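Local coordinates for austinoid biosynthesis clusters protein H (Emericella nidulans FGSC A4, PDB 5X9K) that takes part in the biosynthesis of the fungal meroterpenoids austinol and dehydroaustinol, as a homodimeric member of the trt14 isomerase family, at residues V129-I134 against D143-A148. Numbering follows the deposited sequence.
Sequences VYILQI and DFFQFA
Residues 129-134 and 143-148 are paired parts of the antiparallel beta hairpin of strands 122-134 and 141-148, in the mixed sheet of the chain. Val129, Ile131 and Gln133 face Phe147, Phe145 and Asp143 as hydrogen-bonded pairs. The straightest bond runs from Gln133 N to Asp143 O, 2.9 Å and 175°. The return bond from Asp143 N to Gln133 O is weak.

On the face of Tyr130, Leu132, Phe144 and Gln146, the rings of Tyr130 and Phe144 make a T-shaped stack. Phe144 points its edge at the face of Tyr130, with CE1 3.5 Å above the centre of that ring and the planes 77° apart. Leu132 CD2 lies 3.4 Å from Phe144 CD1. Gln146 CB approaches Tyr130 CE1 at 3.5 Å. Leu132 and Phe144 also pack on helix 26-38, Phe144 edge-to-face with Phe36.

On the other face, Phe145 CG is turned anti to the backbone N (chi1 167°), which lays the ring beside Ile131. Ile131 CD1 makes a CH-pi contact over it, 3.9 Å from the centroid. Asp143 OD1 is held by Arg59, and a water lies 2.8 Å from both this atom and Ile131 O.

Val129, Ile131, Phe145 and Phe147 thus carry an apolar surface to the second subunit of the homodimer. Behind them, a water 2.6 Å from both Tyr130 OH and Gln146 OE1 joins these polar ends beside the aromatic pair.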
loop_
_atom_site.group_PDB
_atom_site.type_symbol
_atom_site.label_atom_id
_atom_site.label_comp_id
_atom_site.label_asym_id
_atom_site.label_seq_id
_atom_site.Cartn_x
_atom_site.Cartn_y
_atom_site.Cartn_z
ATOM N N VAL A 129 -2.273 1.049 -2.917
ATOM C CA VAL A 129 -1.587 2.303 -2.642
ATOM C C VAL A 129 -0.521 2.458 -3.717
ATOM O O VAL A 129 0.318 1.569 -3.902
ATOM C CB VAL A 129 -0.979 2.335 -1.234
ATOM C CG1 VAL A 129 -0.250 3.661 -0.997
ATOM C CG2 VAL A 129 -2.080 2.140 -0.173
ATOM N N TYR A 130 -0.583 3.555 -4.460
ATOM C CA TYR A 130 0.483 3.907 -5.382
ATOM C C TYR A 130 1.341 4.971 -4.724
ATOM O O TYR A 130 0.815 5.930 -4.152
ATOM C CB TYR A 130 -0.070 4.464 -6.700
ATOM C CG TYR A 130 -0.526 3.452 -7.729
ATOM C CD1 TYR A 130 -0.596 2.092 -7.441
ATOM C CD2 TYR A 130 -0.861 3.871 -9.017
ATOM C CE1 TYR A 130 -0.998 1.176 -8.420
ATOM C CE2 TYR A 130 -1.268 2.987 -9.972
ATOM C CZ TYR A 130 -1.335 1.648 -9.685
ATOM O OH TYR A 130 -1.736 0.784 -10.672
ATOM N N ILE A 131 2.655 4.827 -4.826
ATOM C CA ILE A 131 3.581 5.929 -4.528
ATOM C C ILE A 131 4.348 6.228 -5.808
ATOM O O ILE A 131 5.176 5.419 -6.243
ATOM C CB ILE A 131 4.540 5.602 -3.378
ATOM C CG1 ILE A 131 3.757 5.316 -2.094
ATOM C CG2 ILE A 131 5.498 6.766 -3.160
ATOM C CD1 ILE A 131 4.614 4.831 -0.935
ATOM N N LEU A 132 4.098 7.396 -6.401
ATOM C CA LEU A 132 4.673 7.755 -7.694
ATOM C C LEU A 132 5.705 8.853 -7.489
ATOM O O LEU A 132 5.378 9.915 -6.943
ATOM C CB LEU A 132 3.586 8.217 -8.663
ATOM C CG LEU A 132 2.412 7.233 -8.813
ATOM C CD1 LEU A 132 1.346 7.775 -9.742
ATOM C CD2 LEU A 132 2.915 5.892 -9.304
ATOM N N GLN A 133 6.944 8.587 -7.915
ATOM C CA GLN A 133 8.011 9.587 -7.942
ATOM C C GLN A 133 8.124 10.132 -9.360
ATOM O O GLN A 133 8.327 9.365 -10.303
ATOM C CB GLN A 133 9.349 8.987 -7.510
ATOM C CG GLN A 133 10.517 9.997 -7.377
ATOM C CD GLN A 133 11.807 9.320 -6.927
ATOM O OE1 GLN A 133 11.823 8.616 -5.928
ATOM N NE2 GLN A 133 12.887 9.508 -7.686
ATOM N N ILE A 134 8.014 11.451 -9.502
ATOM C CA ILE A 134 8.058 12.101 -10.808
ATOM C C ILE A 134 9.487 12.564 -11.074
ATOM O O ILE A 134 10.240 12.863 -10.139
ATOM C CB ILE A 134 7.056 13.270 -10.852
ATOM C CG1 ILE A 134 5.669 12.813 -10.381
ATOM C CG2 ILE A 134 6.990 13.900 -12.240
ATOM C CD1 ILE A 134 5.172 11.593 -11.121
ATOM N N ASP A 143 9.738 6.365 -10.517
ATOM C CA ASP A 143 9.647 5.262 -9.569
ATOM C C ASP A 143 8.172 5.006 -9.312
ATOM O O ASP A 143 7.433 5.922 -8.952
ATOM C CB ASP A 143 10.408 5.570 -8.280
ATOM C CG ASP A 143 10.710 4.310 -7.463
ATOM O OD1 ASP A 143 9.764 3.695 -6.922
ATOM O OD2 ASP A 143 11.897 3.922 -7.379
ATOM N N PHE A 144 7.741 3.775 -9.550
ATOM C CA PHE A 144 6.333 3.373 -9.536
ATOM C C PHE A 144 6.221 2.285 -8.468
ATOM O O PHE A 144 6.492 1.113 -8.737
ATOM C CB PHE A 144 5.909 2.882 -10.934
ATOM C CG PHE A 144 4.493 2.363 -11.029
ATOM C CD1 PHE A 144 3.547 2.603 -10.026
ATOM C CD2 PHE A 144 4.103 1.643 -12.148
ATOM C CE1 PHE A 144 2.260 2.111 -10.135
ATOM C CE2 PHE A 144 2.800 1.158 -12.270
ATOM C CZ PHE A 144 1.882 1.388 -11.258
ATOM N N PHE A 145 5.849 2.697 -7.253
ATOM C CA PHE A 145 5.579 1.791 -6.137
ATOM C C PHE A 145 4.093 1.462 -6.142
ATOM O O PHE A 145 3.254 2.360 -6.256
ATOM C CB PHE A 145 6.004 2.452 -4.810
ATOM C CG PHE A 145 5.512 1.757 -3.538
ATOM C CD1 PHE A 145 4.192 1.878 -3.108
ATOM C CD2 PHE A 145 6.403 1.071 -2.727
ATOM C CE1 PHE A 145 3.760 1.271 -1.900
ATOM C CE2 PHE A 145 5.982 0.468 -1.532
ATOM C CZ PHE A 145 4.659 0.568 -1.126
ATOM N N GLN A 146 3.763 0.187 -6.037
ATOM C CA GLN A 146 2.376 -0.179 -5.781
ATOM C C GLN A 146 2.311 -1.214 -4.678
ATOM O O GLN A 146 3.173 -2.092 -4.577
ATOM C CB GLN A 146 1.684 -0.691 -7.038
ATOM C CG GLN A 146 2.073 -2.058 -7.476
ATOM C CD GLN A 146 1.312 -2.459 -8.708
ATOM O OE1 GLN A 146 0.135 -2.816 -8.631
ATOM N NE2 GLN A 146 1.967 -2.374 -9.860
ATOM N N PHE A 147 1.318 -1.063 -3.813
ATOM C CA PHE A 147 1.049 -2.012 -2.744
ATOM C C PHE A 147 -0.340 -2.527 -3.054
ATOM O O PHE A 147 -1.315 -1.768 -2.991
ATOM C CB PHE A 147 1.140 -1.358 -1.364
ATOM C CG PHE A 147 1.162 -2.349 -0.212
ATOM C CD1 PHE A 147 0.038 -3.090 0.103
ATOM C CD2 PHE A 147 2.311 -2.504 0.561
ATOM C CE1 PHE A 147 0.054 -3.988 1.164
ATOM C CE2 PHE A 147 2.343 -3.403 1.638
ATOM C CZ PHE A 147 1.197 -4.144 1.933
ATOM N N ALA A 148 -0.418 -3.796 -3.442
ATOM C CA ALA A 148 -1.628 -4.352 -4.018
ATOM C C ALA A 148 -2.502 -4.988 -2.944
ATOM O O ALA A 148 -2.050 -5.311 -1.839
ATOM C CB ALA A 148 -1.279 -5.390 -5.083
HETATM O O HOH W 1 -1.225 -1.722 -10.533
HETATM O O HOH W 2 7.892 5.195 -5.576
#